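PDB 4RYK: Lmo0325 protein from Listeria monocytogenes EGD-e, which probably binds DNA as a transcriptional regulator of the Rgg family, with an XRE-type helix-turn-helix region and a helical C-terminal region. Local coordinates for the interface of chains A and B. Residues are numbered along the deposited sequence; one frame, centred on the assembly and turned at random. Chains: chain A/B, Lmo0325 protein.

Contact 1: the interface of chains A and B. Residues chain A 65, 77, 196-198; chain B 65-66, 77, 196-198.
Two arginines, A:Arg198 and B:Arg198, lie face to face about the two-fold axis at the centre of this interface of an Rgg-family regulator, each standing on the first turn of helix 197-216; the axis repeats every bond with chains exchanged. NH2 of B:Arg198 lies over the centre of the A:Arg198 guanidinium, 3.6 Å above its plane, and the CZ atoms of A:Arg198 and B:Arg198 are 3.7 Å apart. Aspartates from both chains probably offset the like charges. Extended from CG to NE, A:Arg198 crosses B:Asp197 at about a right angle and grips it side-on: NE donates to OD2 at 2.8 Å (163° at H) and NH2 to OD1, both on syn lone pairs, with carboxylate and guanidinium 19° from coplanar. CG of B:Asp197 takes the crowded position between backbone N and carbonyl carbon (chi1 60°), with the carboxylate facing A:Arg198; the backbone N of B:Arg198 also donates to its OD1, from above the carboxylate plane. Within its own chain A:Arg198 turns its NH1-NH2 end to A:Asp65, NH2 reaching OD2 at 2.9 Å, again from above the carboxylate. That leaves the anti lone pair of A:Asp65 OD2 for the phenol OH of B:Tyr196, 2.5 Å away, so the oxygen is held by both chains and its charge is probably well stabilised. The B:Tyr196 ring meets this oxygen at its edge.

Contact 2: the interface of chains A and B. Residues chain A 152, 156, 160-163, 193; chain B 17, 20-21, 61-62, 66, 70.
B:Lys21 runs extended as far as CE, then bends at its last torsion (chi4 -48°) to turn NZ towards A:Thr160 and A:Glu163; A:Glu163 folds at chi2 (76°) to meet it, and A:Thr160 holds OG1 between backbone N and carbonyl carbon. NZ of B:Lys21 donates to A:Thr160 OG1 at 2.7 Å, the two side chains crossing at about a right angle, and forms a salt bridge with A:Glu163 OE1 at 2.8 Å. That carboxylate is fixed from its own chain: OE1 accepts from the backbone N and OG1 of A:Thr160, while the phenol OH of A:Tyr152 takes the anti lone pair of A:Glu163 OE2 at 2.5 Å. A:Tyr152 OH lies 3.5 Å from B:Lys21 CD, beside the lysine's aliphatic stem. Further along, B:Glu66, extended with CG anti to its backbone N, brings OE2 to two donors: A:Leu161 N on the syn lone pair at 2.9 Å (167° at H), and A:Tyr193 OH on the anti lone pair at 2.5 Å. Its other oxygen, OE1, holds water 3, which also bonds B:Met61 O, A:Thr160 OG1 and A:Glu162 N. The bent selenomethionine B:Met61 lays CB 3.7 Å from A:Glu162 CG. B:Glu66 thus meets the amino end of helix 161-170 of chain A, whose dipole may steady its charge, while B:Lys21, just after helix 10-20 in the helix-turn-helix region, docks beside the same helix start in the Rgg C-terminal region.

Contact 1: the interface of chains A and B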
loop_
_atom_site.group_PDB
_atom_site.type_symbol
_atom_site.label_atom_id
_atom_site.label_comp_id
_atom_site.label_asym_id
_atom_site.label_seq_id
_atom_site.Cartn_x
_atom_site.Cartn_y
_atom_site.Cartn_z
ATOM N N ASP A 65 -0.660 -2.820 -11.534
ATOM C CA ASP A 65 -0.833 -3.575 -10.312
ATOM C C ASP A 65 -2.328 -3.904 -10.083
ATOM O O ASP A 65 -2.640 -4.934 -9.503
ATOM C CB ASP A 65 -0.341 -2.748 -9.128
ATOM C CG ASP A 65 -0.285 -3.551 -7.836
ATOM O OD1 ASP A 65 0.617 -4.434 -7.760
ATOM O OD2 ASP A 65 -1.088 -3.289 -6.890
ATOM N N THR A 77 -1.643 -9.341 -4.305
ATOM C CA THR A 77 -0.853 -8.357 -5.042
ATOM C C THR A 77 0.573 -8.890 -5.354
ATOM O O THR A 77 1.401 -8.138 -5.852
ATOM C CB THR A 77 -0.765 -6.988 -4.302
ATOM O OG1 THR A 77 0.010 -7.114 -3.085
ATOM C CG2 THR A 77 -2.166 -6.449 -3.995
ATOM N N TYR A 196 8.122 4.102 -1.115
ATOM C CA TYR A 196 7.356 3.040 -1.731
ATOM C C TYR A 196 6.312 2.600 -0.671
ATOM O O TYR A 196 6.642 2.233 0.455
ATOM C CB TYR A 196 8.281 1.907 -2.153
ATOM C CG TYR A 196 7.657 0.706 -2.844
ATOM C CD1 TYR A 196 6.656 0.845 -3.805
ATOM C CD2 TYR A 196 8.141 -0.566 -2.597
ATOM C CE1 TYR A 196 6.106 -0.266 -4.421
ATOM C CE2 TYR A 196 7.598 -1.670 -3.199
ATOM C CZ TYR A 196 6.591 -1.520 -4.115
ATOM O OH TYR A 196 6.089 -2.659 -4.696
ATOM N N ASP A 197 5.041 2.713 -1.001
ATOM C CA ASP A 197 4.001 2.371 -0.028
ATOM C C ASP A 197 4.257 1.021 0.613
ATOM O O ASP A 197 4.298 0.925 1.833
ATOM C CB ASP A 197 2.566 2.507 -0.604
ATOM C CG ASP A 197 2.288 1.620 -1.796
ATOM O OD1 ASP A 197 3.128 0.873 -2.327
ATOM O OD2 ASP A 197 1.146 1.698 -2.244
ATOM N N ARG A 198 4.548 0.006 -0.183
ATOM C CA ARG A 198 4.760 -1.335 0.383
ATOM C C ARG A 198 6.087 -1.458 1.126
ATOM O O ARG A 198 6.172 -2.140 2.138
ATOM C CB ARG A 198 4.648 -2.404 -0.714
ATOM C CG ARG A 198 3.175 -2.602 -1.081
ATOM C CD ARG A 198 2.961 -3.370 -2.354
ATOM N NE ARG A 198 1.567 -3.255 -2.724
ATOM C CZ ARG A 198 1.064 -3.517 -3.919
ATOM N NH1 ARG A 198 1.831 -3.995 -4.873
ATOM N NH2 ARG A 198 -0.225 -3.306 -4.161
ATOM N N ASP B 65 5.554 -5.281 -9.092
ATOM C CA ASP B 65 5.349 -3.899 -8.718
ATOM C C ASP B 65 6.665 -3.275 -8.196
ATOM O O ASP B 65 6.880 -2.084 -8.363
ATOM C CB ASP B 65 4.311 -3.823 -7.602
ATOM C CG ASP B 65 3.877 -2.395 -7.302
ATOM O OD1 ASP B 65 3.165 -1.827 -8.180
ATOM O OD2 ASP B 65 4.195 -1.852 -6.201
ATOM N N GLU B 66 7.487 -4.060 -7.493
ATOM C CA GLU B 66 8.778 -3.545 -6.955
ATOM C C GLU B 66 9.675 -3.294 -8.139
ATOM O O GLU B 66 10.404 -2.287 -8.199
ATOM C CB GLU B 66 9.422 -4.551 -5.990
ATOM C CG GLU B 66 10.723 -4.021 -5.398
ATOM C CD GLU B 66 11.487 -5.011 -4.545
ATOM O OE1 GLU B 66 11.018 -6.146 -4.272
ATOM O OE2 GLU B 66 12.577 -4.596 -4.117
ATOM N N THR B 77 4.616 4.419 -8.224
ATOM C CA THR B 77 4.037 3.087 -8.376
ATOM C C THR B 77 2.948 3.062 -9.486
ATOM O O THR B 77 2.276 2.051 -9.646
ATOM C CB THR B 77 3.456 2.533 -7.040
ATOM O OG1 THR B 77 2.295 3.297 -6.632
ATOM C CG2 THR B 77 4.523 2.547 -5.941
ATOM N N TYR B 196 -7.560 -5.031 -1.249
ATOM C CA TYR B 196 -6.461 -4.521 -2.039
ATOM C C TYR B 196 -5.862 -3.344 -1.225
ATOM O O TYR B 196 -6.546 -2.391 -0.858
ATOM C CB TYR B 196 -6.961 -4.093 -3.413
ATOM C CG TYR B 196 -5.939 -3.550 -4.398
ATOM C CD1 TYR B 196 -4.676 -4.123 -4.542
ATOM C CD2 TYR B 196 -6.278 -2.517 -5.252
ATOM C CE1 TYR B 196 -3.764 -3.611 -5.449
ATOM C CE2 TYR B 196 -5.380 -2.001 -6.148
ATOM C CZ TYR B 196 -4.131 -2.552 -6.253
ATOM O OH TYR B 196 -3.272 -2.003 -7.175
ATOM N N ASP B 197 -4.597 -3.447 -0.869
ATOM C CA ASP B 197 -3.983 -2.401 -0.048
ATOM C C ASP B 197 -4.258 -1.018 -0.607
ATOM O O ASP B 197 -4.759 -0.161 0.110
ATOM C CB ASP B 197 -2.477 -2.655 0.227
ATOM C CG ASP B 197 -1.620 -2.725 -1.017
ATOM O OD1 ASP B 197 -2.059 -2.642 -2.177
ATOM O OD2 ASP B 197 -0.421 -2.898 -0.811
ATOM N N ARG B 198 -4.054 -0.824 -1.898
ATOM C CA ARG B 198 -4.262 0.511 -2.483
ATOM C C ARG B 198 -5.738 0.879 -2.598
ATOM O O ARG B 198 -6.106 2.031 -2.414
ATOM C CB ARG B 198 -3.565 0.613 -3.848
ATOM C CG ARG B 198 -2.055 0.749 -3.638
ATOM C CD ARG B 198 -1.244 0.528 -4.883
ATOM N NE ARG B 198 0.148 0.416 -4.503
ATOM C CZ ARG B 198 1.113 -0.087 -5.255
ATOM N NH1 ARG B 198 0.865 -0.467 -6.488
ATOM N NH2 ARG B 198 2.344 -0.202 -4.771
HETATM O O HOH W 1 0.480 -0.074 -10.979
HETATM O O HOH W 2 3.880 -7.143 -7.396
#

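Contact 2: the interface of chains A and B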
loop_
_atom_site.group_PDB
_atom_site.type_symbol
_atom_site.label_atom_id
_atom_site.label_comp_id
_atom_site.label_asym_id
_atom_site.label_seq_id
_atom_site.Cartn_x
_atom_site.Cartn_y
_atom_site.Cartn_z
ATOM N N TYR A 152 24.633 -15.749 1.417
ATOM C CA TYR A 152 23.815 -15.087 0.406
ATOM C C TYR A 152 23.911 -13.550 0.519
ATOM O O TYR A 152 24.093 -12.850 -0.459
ATOM C CB TYR A 152 22.336 -15.500 0.558
ATOM C CG TYR A 152 21.435 -14.719 -0.382
ATOM C CD1 TYR A 152 21.419 -15.006 -1.746
ATOM C CD2 TYR A 152 20.648 -13.678 0.070
ATOM C CE1 TYR A 152 20.655 -14.272 -2.644
ATOM C CE2 TYR A 152 19.827 -12.958 -0.805
ATOM C CZ TYR A 152 19.821 -13.257 -2.164
ATOM O OH TYR A 152 19.056 -12.524 -3.089
HETATM N N MSE A 156 26.994 -8.575 -0.886
HETATM C CA MSE A 156 26.022 -7.808 -1.700
HETATM C C MSE A 156 26.098 -6.355 -1.289
HETATM O O MSE A 156 26.226 -6.011 -0.093
HETATM C CB MSE A 156 24.600 -8.293 -1.493
HETATM C CG MSE A 156 24.400 -9.697 -2.006
HETATM SE SE MSE A 156 22.514 -10.296 -1.820
HETATM C CE MSE A 156 21.682 -8.815 -2.737
ATOM N N THR A 160 17.342 -5.498 -2.623
ATOM C CA THR A 160 15.944 -5.282 -2.902
ATOM C C THR A 160 15.167 -5.738 -1.674
ATOM O O THR A 160 15.763 -6.083 -0.653
ATOM C CB THR A 160 15.510 -6.069 -4.145
ATOM O OG1 THR A 160 15.555 -7.456 -3.852
ATOM C CG2 THR A 160 16.459 -5.767 -5.317
ATOM N N LEU A 161 13.833 -5.707 -1.723
ATOM C CA LEU A 161 13.085 -6.028 -0.511
ATOM C C LEU A 161 13.233 -7.477 -0.083
ATOM O O LEU A 161 13.072 -7.795 1.093
ATOM C CB LEU A 161 11.625 -5.659 -0.654
ATOM C CG LEU A 161 11.433 -4.170 -0.856
ATOM C CD1 LEU A 161 9.953 -3.861 -1.021
ATOM C CD2 LEU A 161 11.987 -3.319 0.265
ATOM N N GLU A 162 13.550 -8.361 -1.013
ATOM C CA GLU A 162 13.834 -9.751 -0.662
ATOM C C GLU A 162 14.914 -9.844 0.438
ATOM O O GLU A 162 14.779 -10.592 1.388
ATOM C CB GLU A 162 14.260 -10.522 -1.922
ATOM C CG GLU A 162 14.689 -11.967 -1.668
ATOM C CD GLU A 162 13.499 -12.860 -1.376
ATOM O OE1 GLU A 162 12.331 -12.428 -1.574
ATOM O OE2 GLU A 162 13.697 -14.006 -0.997
ATOM N N GLU A 163 15.990 -9.081 0.317
ATOM C CA GLU A 163 17.065 -9.167 1.299
ATOM C C GLU A 163 16.663 -8.526 2.593
ATOM O O GLU A 163 17.066 -8.980 3.661
ATOM C CB GLU A 163 18.352 -8.540 0.759
ATOM C CG GLU A 163 19.039 -9.381 -0.313
ATOM C CD GLU A 163 18.338 -9.286 -1.680
ATOM O OE1 GLU A 163 17.913 -8.183 -2.084
ATOM O OE2 GLU A 163 18.189 -10.310 -2.370
ATOM N N TYR A 193 13.453 3.189 -0.767
ATOM C CA TYR A 193 12.182 2.524 -0.617
ATOM C C TYR A 193 11.220 3.189 0.372
ATOM O O TYR A 193 10.085 2.759 0.489
ATOM C CB TYR A 193 12.366 1.059 -0.218
ATOM C CG TYR A 193 12.833 0.131 -1.297
ATOM C CD1 TYR A 193 11.988 -0.256 -2.311
ATOM C CD2 TYR A 193 14.132 -0.408 -1.293
ATOM C CE1 TYR A 193 12.395 -1.128 -3.311
ATOM C CE2 TYR A 193 14.557 -1.297 -2.303
ATOM C CZ TYR A 193 13.685 -1.647 -3.299
ATOM O OH TYR A 193 14.028 -2.515 -4.312
ATOM N N ILE B 17 20.078 -6.125 -11.569
ATOM C CA ILE B 17 19.599 -6.755 -10.354
ATOM C C ILE B 17 20.168 -8.158 -10.162
ATOM O O ILE B 17 20.623 -8.523 -9.069
ATOM C CB ILE B 17 18.058 -6.815 -10.293
ATOM C CG1 ILE B 17 17.469 -5.403 -10.165
ATOM C CG2 ILE B 17 17.631 -7.629 -9.093
ATOM C CD1 ILE B 17 15.992 -5.334 -10.559
ATOM N N SER B 20 23.600 -7.893 -8.966
ATOM C CA SER B 20 23.740 -7.401 -7.578
ATOM C C SER B 20 23.520 -8.600 -6.629
ATOM O O SER B 20 24.010 -8.626 -5.514
ATOM C CB SER B 20 22.722 -6.275 -7.270
ATOM O OG SER B 20 21.388 -6.815 -7.268
ATOM N N LYS B 21 22.775 -9.597 -7.084
ATOM C CA LYS B 21 22.465 -10.758 -6.230
ATOM C C LYS B 21 23.431 -11.919 -6.383
ATOM O O LYS B 21 23.302 -12.933 -5.679
ATOM C CB LYS B 21 21.023 -11.234 -6.501
ATOM C CG LYS B 21 19.977 -10.188 -6.085
ATOM C CD LYS B 21 18.592 -10.781 -6.131
ATOM C CE LYS B 21 17.479 -9.765 -5.939
ATOM N NZ LYS B 21 17.705 -8.866 -4.780
HETATM N N MSE B 61 13.578 -12.970 -7.539
HETATM C CA MSE B 61 12.846 -12.614 -6.318
HETATM C C MSE B 61 12.492 -11.146 -6.214
HETATM O O MSE B 61 12.680 -10.495 -5.164
HETATM C CB MSE B 61 13.692 -13.008 -5.122
HETATM C CG MSE B 61 13.430 -14.469 -4.820
HETATM SE SE MSE B 61 15.037 -15.330 -5.471
HETATM C CE MSE B 61 16.073 -14.868 -3.817
ATOM N N VAL B 62 11.990 -10.601 -7.301
ATOM C CA VAL B 62 11.517 -9.241 -7.292
ATOM C C VAL B 62 10.086 -9.229 -7.823
ATOM O O VAL B 62 9.903 -9.542 -8.963
ATOM C CB VAL B 62 12.397 -8.350 -8.183
ATOM C CG1 VAL B 62 11.807 -6.967 -8.256
ATOM C CG2 VAL B 62 13.815 -8.260 -7.620
ATOM N N GLU B 66 7.487 -4.060 -7.493
ATOM C CA GLU B 66 8.778 -3.545 -6.955
ATOM C C GLU B 66 9.675 -3.294 -8.139
ATOM O O GLU B 66 10.404 -2.287 -8.199
ATOM C CB GLU B 66 9.422 -4.551 -5.990
ATOM C CG GLU B 66 10.723 -4.021 -5.398
ATOM C CD GLU B 66 11.487 -5.011 -4.545
ATOM O OE1 GLU B 66 11.018 -6.146 -4.272
ATOM O OE2 GLU B 66 12.577 -4.596 -4.117
ATOM N N ILE B 70 11.497 0.331 -9.013
ATOM C CA ILE B 70 12.930 0.486 -9.330
ATOM C C ILE B 70 13.097 1.060 -10.724
ATOM O O ILE B 70 13.812 2.021 -10.925
ATOM C CB ILE B 70 13.665 -0.853 -9.249
ATOM C CG1 ILE B 70 13.554 -1.404 -7.845
ATOM C CG2 ILE B 70 15.169 -0.650 -9.605
ATOM C CD1 ILE B 70 13.980 -2.859 -7.686
HETATM O O HOH W 3 12.644 -8.244 -3.775
HETATM O O HOH W 4 10.951 -10.479 -2.453
HETATM O O HOH W 5 24.145 -13.413 -3.199
#

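Contact 1 lies about the two-fold axis and contact 2 to one side of it, their C-alpha centres about 16 Å apart; the two-fold places a twin of contact 2 on the other side. B:Glu66 belongs to both, and helix 64-71 of chain B joins them, since it supplies B:Asp65 to contact 1 and B:Ile70 to contact 2. On chain A, A:Tyr193 and A:Tyr196 straddle the junction of helices 176-193 and 197-216. Contact 2 and the Asp65-Tyr196 pairs of contact 1 join one chain's N-terminal region to the other's C-terminal region, while the Arg198-Asp197 pairs join the two C-terminal regions; this may couple their orientations, if this deposited dimer is the biological one.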